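2-polyprenyl-6-methoxyphenol hydroxylase-like FAD-dependent oxidoreductase (Streptomyces sp. NRRL 11266, PDB 6UI5) binds FAD in a Rossmann-type domain and is probably a flavin-dependent oxidoreductase, with a thioredoxin-like region toward its C-terminal end. Local coordinates at residues P27-D32 with G112-W117; T36-A41 with V95-L100; R57-G62 with K102-R107; G179-V184 with A258-H263. All blocks are in the same frame, centred on the assembly; numbering follows the deposited sequence.

Contact 1 (P27-D32 with G112-W117); sequences PAVLVD and GVDLRW. With FAD (flavin-adenine dinucleotide), chain C.
D32 brings its carboxylate to the adenosine ribose of FAD, where hydroxyl O3B donates to D32 OD1 over a very short 2.3 Å. An acid just after the second strand of a Rossmann-type fold is a classic ribose anchor. The D32 CG lies anti to the backbone N (chi1 -166°), and the backbone amides of A10 and H34 bond to OD1 and OD2, holding the group in place. One residue earlier, V31 CG1 meets the adenine at C2A, 3.7 Å away. Behind this site 28-31 and 114-116 run parallel, joined by D114 N to A28 O, L30 N to D114 O and R116 N to L30 O. A fourth bond, D32 N to R116 O, is nearly straight (175°) and ties down the ribose-binding residue itself. On the face of V29, the extended R116 lays its guanidinium across V29 CG1, 3.8 Å from CZ, while NE and NH2 grip D114 OD2 side-on, NH2 at 2.5 Å. On the other face L30 CB meets V113 CG1 at 3.9 Å. Helix 12-22 packs on L30 and V113, helix 97-110 sets I105 against L115 and W117, and strand 5-8 flanks 28-31, leaving 114-116 outermost in the chain's parallel sheet.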
# COMPACT_ATOMS: atom_id res chain seq x y z
N PRO A 27 39.98 21.71 -1.20
CA PRO A 27 40.88 20.90 -0.35
C PRO A 27 40.06 20.06 0.61
O PRO A 27 39.28 20.59 1.41
CB PRO A 27 41.72 21.96 0.37
CG PRO A 27 40.81 23.15 0.47
CD PRO A 27 39.95 23.13 -0.77
N ALA A 28 40.20 18.74 0.52
CA ALA A 28 39.43 17.85 1.38
C ALA A 28 40.34 16.92 2.18
O ALA A 28 41.34 16.39 1.66
CB ALA A 28 38.45 17.02 0.56
N VAL A 29 40.00 16.72 3.44
CA VAL A 29 40.72 15.76 4.26
C VAL A 29 39.71 14.76 4.78
O VAL A 29 38.74 15.14 5.45
CB VAL A 29 41.50 16.43 5.40
CG1 VAL A 29 41.80 15.43 6.49
CG2 VAL A 29 42.78 17.04 4.85
N LEU A 30 39.91 13.50 4.44
CA LEU A 30 38.99 12.42 4.71
C LEU A 30 39.63 11.56 5.78
O LEU A 30 40.79 11.16 5.65
CB LEU A 30 38.73 11.63 3.43
CG LEU A 30 38.05 10.28 3.45
CD1 LEU A 30 36.64 10.47 3.89
CD2 LEU A 30 38.08 9.66 2.05
N VAL A 31 38.89 11.33 6.85
CA VAL A 31 39.39 10.67 8.05
C VAL A 31 38.63 9.37 8.22
O VAL A 31 37.39 9.35 8.17
CB VAL A 31 39.24 11.58 9.28
CG1 VAL A 31 39.34 10.76 10.53
CG2 VAL A 31 40.32 12.62 9.29
N ASP A 32 39.36 8.28 8.42
CA ASP A 32 38.78 7.01 8.85
C ASP A 32 39.74 6.38 9.84
O ASP A 32 40.94 6.68 9.84
CB ASP A 32 38.53 6.06 7.67
CG ASP A 32 37.63 4.88 8.04
OD1 ASP A 32 36.40 4.98 7.81
OD2 ASP A 32 38.16 3.86 8.54
N GLY A 112 43.87 14.01 -5.12
CA GLY A 112 44.55 14.79 -4.11
C GLY A 112 43.84 14.94 -2.79
O GLY A 112 44.21 15.84 -2.01
N VAL A 113 42.84 14.12 -2.50
CA VAL A 113 42.32 14.07 -1.15
C VAL A 113 43.44 13.67 -0.20
O VAL A 113 44.18 12.72 -0.47
CB VAL A 113 41.16 13.07 -1.07
CG1 VAL A 113 40.85 12.78 0.38
CG2 VAL A 113 39.96 13.62 -1.79
N ASP A 114 43.57 14.39 0.90
CA ASP A 114 44.44 13.91 1.97
C ASP A 114 43.65 12.86 2.73
O ASP A 114 42.82 13.18 3.59
CB ASP A 114 44.89 15.05 2.87
CG ASP A 114 45.84 14.60 3.98
OD1 ASP A 114 46.34 13.45 3.94
OD2 ASP A 114 46.10 15.41 4.89
N LEU A 115 43.91 11.59 2.42
CA LEU A 115 43.22 10.46 3.04
C LEU A 115 44.05 9.94 4.23
O LEU A 115 45.25 9.69 4.09
CB LEU A 115 42.99 9.38 1.98
CG LEU A 115 42.02 8.22 2.23
CD1 LEU A 115 41.84 7.41 0.97
CD2 LEU A 115 42.52 7.30 3.36
N ARG A 116 43.40 9.77 5.39
CA ARG A 116 44.06 9.41 6.66
C ARG A 116 43.42 8.20 7.32
O ARG A 116 42.51 8.35 8.14
CB ARG A 116 44.03 10.56 7.64
CG ARG A 116 44.31 11.85 7.03
CD ARG A 116 44.82 12.81 8.04
NE ARG A 116 45.27 14.00 7.35
CZ ARG A 116 45.31 15.21 7.90
NH1 ARG A 116 44.93 15.39 9.15
NH2 ARG A 116 45.73 16.24 7.18
N TRP A 117 43.96 7.02 7.03
CA TRP A 117 43.63 5.87 7.84
C TRP A 117 44.12 6.08 9.29
O TRP A 117 44.93 6.98 9.58
CB TRP A 117 44.23 4.62 7.21
CG TRP A 117 43.92 4.47 5.74
CD1 TRP A 117 44.77 4.70 4.68
CD2 TRP A 117 42.67 4.08 5.16
NE1 TRP A 117 44.12 4.45 3.49
CE2 TRP A 117 42.84 4.07 3.76
CE3 TRP A 117 41.43 3.72 5.70
CZ2 TRP A 117 41.80 3.73 2.89
CZ3 TRP A 117 40.40 3.38 4.83
CH2 TRP A 117 40.60 3.39 3.44
PA FAD C . 29.82 3.12 6.74
O1A FAD C . 29.87 2.07 5.66
O2A FAD C . 29.31 2.46 8.02
O5B FAD C . 31.28 3.90 6.88
C5B FAD C . 31.50 4.79 7.96
C4B FAD C . 33.04 4.91 8.19
O4B FAD C . 33.37 5.82 9.07
C3B FAD C . 33.59 3.58 8.76
O3B FAD C . 34.79 3.32 8.17
C2B FAD C . 33.79 3.88 10.26
O2B FAD C . 34.73 2.87 10.81
C1B FAD C . 34.30 5.08 10.21
N9A FAD C . 34.15 5.90 11.40
C8A FAD C . 33.10 5.90 12.26
N7A FAD C . 33.33 6.86 13.19
C5A FAD C . 34.50 7.46 12.88
C6A FAD C . 35.21 8.50 13.48
N6A FAD C . 35.09 9.39 14.62
N1A FAD C . 36.37 8.91 12.97
C2A FAD C . 36.87 8.32 11.86
N3A FAD C . 36.17 7.31 11.26
C4A FAD C . 34.99 6.88 11.77
N1 FAD C . 24.45 -2.17 1.24
C2 FAD C . 23.92 -2.55 -0.11
O2 FAD C . 23.89 -1.78 -1.01
N3 FAD C . 23.42 -3.94 -0.31
C4 FAD C . 23.46 -4.89 0.80
O4 FAD C . 23.08 -6.00 0.67
C4X FAD C . 24.00 -4.47 2.15
N5 FAD C . 24.01 -5.45 3.21
C5X FAD C . 24.52 -5.06 4.54
C6 FAD C . 24.52 -6.02 5.56
C7 FAD C . 25.00 -5.69 6.82
C7M FAD C . 24.87 -6.92 7.71
C8 FAD C . 25.49 -4.40 7.10
C8M FAD C . 26.01 -4.13 8.52
C9 FAD C . 25.50 -3.44 6.07
C9A FAD C . 25.01 -3.75 4.78
N10 FAD C . 24.99 -2.72 3.68
C10 FAD C . 24.49 -3.12 2.36
C1' FAD C . 25.53 -1.38 3.95
C2' FAD C . 24.65 -0.14 3.72
O2' FAD C . 24.61 0.23 2.40
C3' FAD C . 25.27 1.08 4.41
O3' FAD C . 24.30 2.08 4.41
C4' FAD C . 26.51 1.68 3.73
O4' FAD C . 27.59 0.79 3.61
C5' FAD C . 26.94 2.80 4.68
O5' FAD C . 27.78 3.71 4.04
P FAD C . 28.47 4.95 4.89
O1P FAD C . 29.76 5.36 4.21
O2P FAD C . 27.55 6.13 5.14
O3P FAD C . 28.75 4.32 6.39

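Contact 2 (T36-A41 with V95-L100); sequences TQRAEA and VLQSRL. With FAD (flavin-adenine dinucleotide), chain C.
Two nitrogen donors confront each other here without bonding: R38 NH2 and Q97 NE2 stand 3.3 Å apart, with the guanidinium and amide planes turned 78° against each other. The setting is the Rossmann-type FAD-binding domain, where the loop after strand 28-31 crosses the start of helix 97-110 beside the cofactor diphosphate. The close approach is reconciled by a shared acceptor, E101 OE1, which forms a salt bridge with R38 NH2 and takes a hydrogen bond from Q97 NE2. Its negative charge is well placed to ease the crowding of the two donors. R38 leaves the backbone with CG in the crowded position between N and the carbonyl carbon (chi1 62°), then runs extended to the phosphate. There NH2 donates to FAD O1A at 2.5 Å, while NH1 adds a weak bond to the same oxygen, which lies at the guanidinium edge. The other end of the Q97 amide is held by A43, whose N bonds to OE1. Against this fixed, extended side chain A41, the last residue of the inverse gamma turn centred on E40, presses its methyl, CB lying 3.6 Å from Q97 CG. Farther out Q37, also extended, reaches the helix backbone: its NE2 donates to S98 O at 2.9 Å, in the carbonyl plane and on a lone pair, with an N-H...O angle of 138°.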
# COMPACT_ATOMS: atom_id res chain seq x y z
N THR A 36 43.93 0.08 7.06
CA THR A 36 43.85 0.02 5.61
C THR A 36 42.38 -0.06 5.23
O THR A 36 41.52 -0.11 6.11
CB THR A 36 44.61 -1.19 5.04
OG1 THR A 36 44.62 -1.11 3.61
CG2 THR A 36 43.93 -2.50 5.47
N GLN A 37 42.10 -0.07 3.93
CA GLN A 37 40.74 -0.27 3.45
C GLN A 37 40.13 -1.49 4.11
O GLN A 37 40.78 -2.53 4.21
CB GLN A 37 40.70 -0.46 1.93
CG GLN A 37 39.37 -1.02 1.44
CD GLN A 37 39.36 -1.40 -0.05
OE1 GLN A 37 40.39 -1.34 -0.73
NE2 GLN A 37 38.19 -1.79 -0.55
N ARG A 38 38.89 -1.35 4.58
CA ARG A 38 38.31 -2.43 5.36
C ARG A 38 38.02 -3.64 4.49
O ARG A 38 38.02 -3.59 3.26
CB ARG A 38 37.03 -1.98 6.06
CG ARG A 38 35.91 -1.56 5.13
CD ARG A 38 34.82 -0.84 5.93
NE ARG A 38 33.72 -0.39 5.08
CZ ARG A 38 32.68 0.32 5.49
NH1 ARG A 38 32.57 0.70 6.76
NH2 ARG A 38 31.73 0.67 4.62
N ALA A 39 37.79 -4.75 5.17
CA ALA A 39 37.37 -6.00 4.56
C ALA A 39 35.92 -6.30 4.88
O ALA A 39 35.31 -7.12 4.19
CB ALA A 39 38.27 -7.16 5.04
N GLU A 40 35.37 -5.65 5.91
CA GLU A 40 33.97 -5.83 6.32
C GLU A 40 33.06 -4.98 5.44
O GLU A 40 32.39 -4.04 5.89
CB GLU A 40 33.81 -5.49 7.79
CG GLU A 40 34.82 -6.15 8.74
CD GLU A 40 36.20 -5.50 8.69
OE1 GLU A 40 37.14 -6.16 8.20
OE2 GLU A 40 36.34 -4.33 9.11
N ALA A 41 33.05 -5.30 4.14
CA ALA A 41 32.23 -4.61 3.15
C ALA A 41 31.31 -5.66 2.54
O ALA A 41 31.63 -6.25 1.49
CB ALA A 41 33.10 -3.93 2.10
N VAL A 95 28.29 -6.22 -8.10
CA VAL A 95 29.59 -5.63 -7.83
C VAL A 95 29.82 -5.72 -6.33
O VAL A 95 28.90 -5.50 -5.54
CB VAL A 95 29.69 -4.17 -8.30
CG1 VAL A 95 31.11 -3.68 -8.13
CG2 VAL A 95 29.24 -4.03 -9.76
N LEU A 96 31.03 -6.06 -5.95
CA LEU A 96 31.33 -6.28 -4.55
C LEU A 96 31.74 -4.96 -3.92
O LEU A 96 32.57 -4.23 -4.48
CB LEU A 96 32.42 -7.34 -4.41
CG LEU A 96 32.06 -8.63 -5.18
CD1 LEU A 96 32.44 -8.60 -6.69
CD2 LEU A 96 32.59 -9.89 -4.50
N GLN A 97 31.11 -4.64 -2.79
CA GLN A 97 31.39 -3.40 -2.07
C GLN A 97 32.89 -3.09 -1.97
O GLN A 97 33.29 -1.96 -2.23
CB GLN A 97 30.78 -3.46 -0.68
CG GLN A 97 30.78 -2.11 0.04
CD GLN A 97 30.06 -2.15 1.36
OE1 GLN A 97 29.23 -3.04 1.60
NE2 GLN A 97 30.38 -1.20 2.24
N SER A 98 33.73 -4.08 -1.64
CA SER A 98 35.13 -3.74 -1.49
C SER A 98 35.74 -3.35 -2.83
O SER A 98 36.68 -2.54 -2.87
CB SER A 98 35.91 -4.91 -0.86
OG SER A 98 35.96 -6.02 -1.74
N ARG A 99 35.25 -3.94 -3.94
CA ARG A 99 35.74 -3.53 -5.26
C ARG A 99 35.35 -2.09 -5.57
O ARG A 99 36.15 -1.33 -6.13
CB ARG A 99 35.22 -4.48 -6.34
CG ARG A 99 35.94 -5.84 -6.39
CD ARG A 99 35.35 -6.79 -7.44
NE ARG A 99 35.98 -6.65 -8.75
CZ ARG A 99 35.36 -6.24 -9.86
NH1 ARG A 99 34.07 -5.92 -9.84
NH2 ARG A 99 36.03 -6.16 -11.00
N LEU A 100 34.13 -1.70 -5.18
CA LEU A 100 33.71 -0.31 -5.34
C LEU A 100 34.56 0.63 -4.49
O LEU A 100 35.00 1.69 -4.97
CB LEU A 100 32.26 -0.16 -4.96
CG LEU A 100 31.85 1.28 -4.73
CD1 LEU A 100 31.74 1.98 -6.06
CD2 LEU A 100 30.54 1.31 -3.98
PA FAD C . 29.82 3.12 6.74
O1A FAD C . 29.87 2.07 5.66
O2A FAD C . 29.31 2.46 8.02
O5B FAD C . 31.28 3.90 6.88
C5B FAD C . 31.50 4.79 7.96
C4B FAD C . 33.04 4.91 8.19
O4B FAD C . 33.37 5.82 9.07
C3B FAD C . 33.59 3.58 8.76
O3B FAD C . 34.79 3.32 8.17
C2B FAD C . 33.79 3.88 10.26
O2B FAD C . 34.73 2.87 10.81
C1B FAD C . 34.30 5.08 10.21
N9A FAD C . 34.15 5.90 11.40
C8A FAD C . 33.10 5.90 12.26
N7A FAD C . 33.33 6.86 13.19
C5A FAD C . 34.50 7.46 12.88
C6A FAD C . 35.21 8.50 13.48
N6A FAD C . 35.09 9.39 14.62
N1A FAD C . 36.37 8.91 12.97
C2A FAD C . 36.87 8.32 11.86
N3A FAD C . 36.17 7.31 11.26
C4A FAD C . 34.99 6.88 11.77
N1 FAD C . 24.45 -2.17 1.24
C2 FAD C . 23.92 -2.55 -0.11
O2 FAD C . 23.89 -1.78 -1.01
N3 FAD C . 23.42 -3.94 -0.31
C4 FAD C . 23.46 -4.89 0.80
O4 FAD C . 23.08 -6.00 0.67
C4X FAD C . 24.00 -4.47 2.15
N5 FAD C . 24.01 -5.45 3.21
C5X FAD C . 24.52 -5.06 4.54
C6 FAD C . 24.52 -6.02 5.56
C7 FAD C . 25.00 -5.69 6.82
C7M FAD C . 24.87 -6.92 7.71
C8 FAD C . 25.49 -4.40 7.10
C8M FAD C . 26.01 -4.13 8.52
C9 FAD C . 25.50 -3.44 6.07
C9A FAD C . 25.01 -3.75 4.78
N10 FAD C . 24.99 -2.72 3.68
C10 FAD C . 24.49 -3.12 2.36
C1' FAD C . 25.53 -1.38 3.95
C2' FAD C . 24.65 -0.14 3.72
O2' FAD C . 24.61 0.23 2.40
C3' FAD C . 25.27 1.08 4.41
O3' FAD C . 24.30 2.08 4.41
C4' FAD C . 26.51 1.68 3.73
O4' FAD C . 27.59 0.79 3.61
C5' FAD C . 26.94 2.80 4.68
O5' FAD C . 27.78 3.71 4.04
P FAD C . 28.47 4.95 4.89
O1P FAD C . 29.76 5.36 4.21
O2P FAD C . 27.55 6.13 5.14
O3P FAD C . 28.75 4.32 6.39

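Contact 3 (R57-G62 with K102-R107); sequences RGLAAG and KVLIDR
L59 lies over one face of the R107 guanidinium, its CD2 displaced toward the rim and only 3.1 Å from NH2. The leucine reaches this place with CG anti to its carbonyl carbon (chi1 -54°), and its other methyl turns to the helix: L59 CD1 touches L104 CD2 at 3.5 Å, the two side chains crossing at about a right angle. One residue thus serves both an apolar neighbour and the flat surface of a cation.

The edge of the same guanidinium does different work. R107 is bent at chi2 and chi3 and presents both terminal nitrogens end-on to a single acceptor. NH1 donates to R57 O at 2.8 Å and NH2 to the same R57 O at 2.9 Å. NH2 approaches nearly along the C=O axis, NH1 within the carbonyl plane, and the oxygen lies close to the plane of the guanidinium. Two bonds in the plane and a leucine over the face together fix the rotation of the group.

R57 itself sends its side chain away from the helix, its NE pairing with E20 in a salt bridge and its NH2 reaching P470 O. From helix 12-22, M16 touches both L59 and L104.

The R57 carbonyl belongs to the end of helix 48-55, which closes in a Schellman motif: G58, at positive phi, is the C-prime residue, with G58 N bonded to D55 O and L59 N to L54 O. An arginine from helix 97-110 capturing a carbonyl beside this turn joins two helical elements of the FAD-binding domain.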
# COMPACT_ATOMS: atom_id res chain seq x y z
N ARG A 57 31.07 9.80 -13.35
CA ARG A 57 32.44 10.10 -12.99
C ARG A 57 33.40 9.04 -13.53
O ARG A 57 34.55 8.93 -13.04
CB ARG A 57 32.55 10.27 -11.47
CG ARG A 57 31.44 11.19 -10.94
CD ARG A 57 31.88 12.63 -10.83
NE ARG A 57 30.85 13.50 -10.24
CZ ARG A 57 30.03 14.26 -10.96
NH1 ARG A 57 30.14 14.26 -12.29
NH2 ARG A 57 29.15 15.02 -10.32
N GLY A 58 32.96 8.29 -14.53
CA GLY A 58 33.81 7.28 -15.13
C GLY A 58 34.15 6.10 -14.24
O GLY A 58 35.06 5.33 -14.58
N LEU A 59 33.46 5.94 -13.12
CA LEU A 59 33.76 4.89 -12.16
C LEU A 59 32.96 3.61 -12.38
O LEU A 59 33.22 2.63 -11.68
CB LEU A 59 33.53 5.40 -10.74
CG LEU A 59 34.27 6.69 -10.41
CD1 LEU A 59 33.63 7.39 -9.23
CD2 LEU A 59 35.73 6.38 -10.11
N ALA A 60 32.02 3.58 -13.31
CA ALA A 60 31.15 2.41 -13.44
C ALA A 60 31.74 1.36 -14.38
O ALA A 60 31.91 0.21 -13.99
CB ALA A 60 29.74 2.83 -13.92
N ALA A 61 32.02 1.74 -15.63
CA ALA A 61 32.71 0.83 -16.52
C ALA A 61 33.96 0.33 -15.83
O ALA A 61 34.71 1.10 -15.21
CB ALA A 61 33.07 1.51 -17.84
N GLY A 62 34.15 -0.98 -15.89
CA GLY A 62 35.31 -1.58 -15.26
C GLY A 62 34.84 -2.37 -14.07
O GLY A 62 35.17 -3.54 -13.91
N LYS A 102 37.50 0.24 -3.39
CA LYS A 102 38.85 0.31 -3.91
C LYS A 102 38.94 1.34 -5.03
O LYS A 102 39.84 2.19 -5.03
CB LYS A 102 39.30 -1.07 -4.36
CG LYS A 102 40.65 -1.12 -5.04
CD LYS A 102 41.76 -1.04 -4.06
CE LYS A 102 43.10 -1.05 -4.77
NZ LYS A 102 43.31 0.14 -5.62
N VAL A 103 37.99 1.34 -5.98
CA VAL A 103 38.14 2.32 -7.05
C VAL A 103 37.93 3.73 -6.53
O VAL A 103 38.53 4.69 -7.04
CB VAL A 103 37.24 2.03 -8.28
CG1 VAL A 103 37.43 0.60 -8.79
CG2 VAL A 103 35.81 2.30 -7.98
N LEU A 104 37.12 3.91 -5.48
CA LEU A 104 36.96 5.27 -4.98
C LEU A 104 38.14 5.72 -4.11
O LEU A 104 38.51 6.91 -4.14
CB LEU A 104 35.65 5.42 -4.22
CG LEU A 104 34.40 4.95 -4.96
CD1 LEU A 104 33.30 4.55 -3.97
CD2 LEU A 104 33.85 6.03 -5.98
N ILE A 105 38.77 4.81 -3.36
CA ILE A 105 40.03 5.16 -2.71
C ILE A 105 41.06 5.54 -3.76
O ILE A 105 41.81 6.51 -3.59
CB ILE A 105 40.53 4.01 -1.81
CG1 ILE A 105 39.56 3.76 -0.64
CG2 ILE A 105 41.94 4.32 -1.32
CD1 ILE A 105 39.86 2.44 0.12
N ASP A 106 41.12 4.78 -4.85
CA ASP A 106 42.05 5.12 -5.93
C ASP A 106 41.76 6.51 -6.48
O ASP A 106 42.66 7.36 -6.54
CB ASP A 106 41.97 4.09 -7.05
CG ASP A 106 42.75 2.85 -6.74
OD1 ASP A 106 43.50 2.82 -5.73
OD2 ASP A 106 42.62 1.89 -7.52
N ARG A 107 40.51 6.76 -6.88
CA ARG A 107 40.17 8.05 -7.45
C ARG A 107 40.43 9.18 -6.46
O ARG A 107 40.89 10.26 -6.85
CB ARG A 107 38.71 8.09 -7.91
CG ARG A 107 38.24 9.47 -8.32
CD ARG A 107 38.85 9.85 -9.65
NE ARG A 107 38.51 8.87 -10.66
CZ ARG A 107 37.46 8.96 -11.48
NH1 ARG A 107 36.62 10.03 -11.43
NH2 ARG A 107 37.25 7.97 -12.34

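Contact 4 (G179-V184 with A258-H263); sequences GIVGDV and AHWLQH
Backbone hydrogen bonds set the frame, an antiparallel pairing of 179-184 with 258-263. V181 and Q262 form a hydrogen-bonded pair, with Q262 N to V181 O at 2.9 Å. D183 N then donates to W260 O at 3.0 Å, nearly along the C=O axis, but D183 O accepts from H259 N, and the register slips by one before V184 faces A258: a beta bulge, placed where the second strand turns a corner at H259.

CA-H...O contacts fill the intervals, among them I180 CA to Q262 O and G182 CA to W260 O. G182, at backbone angles that call for glycine, lets the strands close in.

The aromatic interaction uses the same glycine. W260, its CG in the crowded position (chi1 70°), folds its indole over the neighbouring strand so that G182 CA sits 3.5 Å from the centroid of the six-membered ring, 6° off its normal, a CH-pi contact.

Apolar contacts gather around L261, whose CD1 meets I180 CD1 at 3.6 Å and whose CD2 meets V184 CG1 at 3.9 Å.

Polar ends find partners outside the two strands: D183 OD1 pairs with R218 in a salt bridge, and H263 NE2 bonds to Q240 while its ring stacks on F231.

Strand 216-225 continues the sheet beyond 179-184. L241 of helix 238-249 packs on I180, V184 and L261, while V181, on the other face, touches FAD and P42.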
# COMPACT_ATOMS: atom_id res chain seq x y z
N GLY A 179 21.32 -10.74 12.66
CA GLY A 179 21.96 -11.84 11.98
C GLY A 179 23.46 -11.75 12.09
O GLY A 179 24.00 -11.05 12.94
N ILE A 180 24.14 -12.49 11.22
CA ILE A 180 25.56 -12.28 11.02
C ILE A 180 25.82 -12.31 9.53
O ILE A 180 24.99 -12.75 8.73
CB ILE A 180 26.47 -13.31 11.77
CG1 ILE A 180 26.41 -14.67 11.10
CG2 ILE A 180 26.13 -13.39 13.27
CD1 ILE A 180 27.64 -14.99 10.32
N VAL A 181 27.00 -11.82 9.16
CA VAL A 181 27.40 -11.64 7.77
C VAL A 181 28.92 -11.71 7.74
O VAL A 181 29.58 -11.56 8.77
CB VAL A 181 26.87 -10.29 7.21
CG1 VAL A 181 27.52 -9.13 7.96
CG2 VAL A 181 27.12 -10.16 5.71
N GLY A 182 29.47 -11.97 6.56
CA GLY A 182 30.90 -12.01 6.35
C GLY A 182 31.23 -13.11 5.37
O GLY A 182 30.35 -13.66 4.71
N ASP A 183 32.53 -13.44 5.30
CA ASP A 183 33.05 -14.45 4.39
C ASP A 183 33.73 -15.58 5.15
O ASP A 183 34.75 -15.37 5.83
CB ASP A 183 34.02 -13.84 3.38
CG ASP A 183 33.49 -12.53 2.77
OD1 ASP A 183 32.69 -12.62 1.82
OD2 ASP A 183 33.90 -11.43 3.20
N VAL A 184 33.18 -16.77 5.05
CA VAL A 184 33.84 -17.98 5.50
C VAL A 184 34.71 -18.52 4.38
O VAL A 184 34.40 -18.36 3.20
CB VAL A 184 32.81 -19.04 5.96
CG1 VAL A 184 31.88 -18.46 7.00
CG2 VAL A 184 32.03 -19.58 4.75
N ALA A 258 37.19 -18.60 9.11
CA ALA A 258 36.41 -17.37 8.99
C ALA A 258 37.36 -16.19 8.78
O ALA A 258 38.21 -15.91 9.64
CB ALA A 258 35.53 -17.14 10.22
N HIS A 259 37.22 -15.51 7.63
CA HIS A 259 38.05 -14.34 7.38
C HIS A 259 37.56 -13.15 8.19
O HIS A 259 38.36 -12.41 8.79
CB HIS A 259 38.05 -14.00 5.89
CG HIS A 259 38.34 -15.17 5.01
ND1 HIS A 259 39.61 -15.67 4.83
CD2 HIS A 259 37.52 -15.96 4.27
CE1 HIS A 259 39.56 -16.71 4.02
NE2 HIS A 259 38.31 -16.91 3.66
N TRP A 260 36.25 -12.95 8.22
CA TRP A 260 35.60 -11.92 9.01
C TRP A 260 34.11 -12.24 9.02
O TRP A 260 33.53 -12.51 7.98
CB TRP A 260 35.86 -10.50 8.45
CG TRP A 260 35.18 -10.21 7.12
CD1 TRP A 260 35.65 -10.50 5.88
CD2 TRP A 260 33.89 -9.59 6.93
NE1 TRP A 260 34.75 -10.09 4.92
CE2 TRP A 260 33.66 -9.53 5.53
CE3 TRP A 260 32.91 -9.06 7.79
CZ2 TRP A 260 32.49 -8.98 4.97
CZ3 TRP A 260 31.73 -8.50 7.22
CH2 TRP A 260 31.54 -8.47 5.83
N LEU A 261 33.51 -12.25 10.20
CA LEU A 261 32.07 -12.32 10.35
C LEU A 261 31.68 -11.31 11.42
O LEU A 261 32.52 -10.82 12.18
CB LEU A 261 31.61 -13.74 10.69
CG LEU A 261 31.93 -14.96 9.82
CD1 LEU A 261 31.09 -16.15 10.36
CD2 LEU A 261 31.70 -14.74 8.30
N GLN A 262 30.39 -10.93 11.43
CA GLN A 262 29.95 -9.85 12.31
C GLN A 262 28.52 -10.09 12.76
O GLN A 262 27.66 -10.37 11.92
CB GLN A 262 30.02 -8.48 11.62
CG GLN A 262 31.38 -8.03 11.09
CD GLN A 262 31.92 -6.80 11.78
OE1 GLN A 262 31.96 -6.73 13.03
NE2 GLN A 262 32.34 -5.81 10.98
N HIS A 263 28.26 -9.93 14.06
CA HIS A 263 26.90 -9.71 14.52
C HIS A 263 26.38 -8.37 14.00
O HIS A 263 27.11 -7.37 13.96
CB HIS A 263 26.84 -9.73 16.04
CG HIS A 263 27.20 -11.06 16.61
ND1 HIS A 263 26.53 -12.22 16.24
CD2 HIS A 263 28.17 -11.43 17.48
CE1 HIS A 263 27.09 -13.25 16.87
NE2 HIS A 263 28.08 -12.79 17.63

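Contact 1 is the most buried of the four, a parallel strand pair at one margin of the Rossmann-type sheet; contacts 2, 3 and 4 are only partly buried. Contacts 2 and 3 share helix 97-110, with centres about 13 Å apart, and both rely on arginine, though R38 serves a phosphate and R107 a backbone carbonyl. That helix precedes strand 114-116 in the chain, and its I105 also packs on W117 of contact 1. Contact 4 belongs to a separate antiparallel sheet and is linked to contact 2 through E40, which touches W260 and Q262. Contacts 1 and 2 hold the adenosine and diphosphate parts of FAD and contact 4 touches it through V181, whereas contact 3 stays off the cofactor.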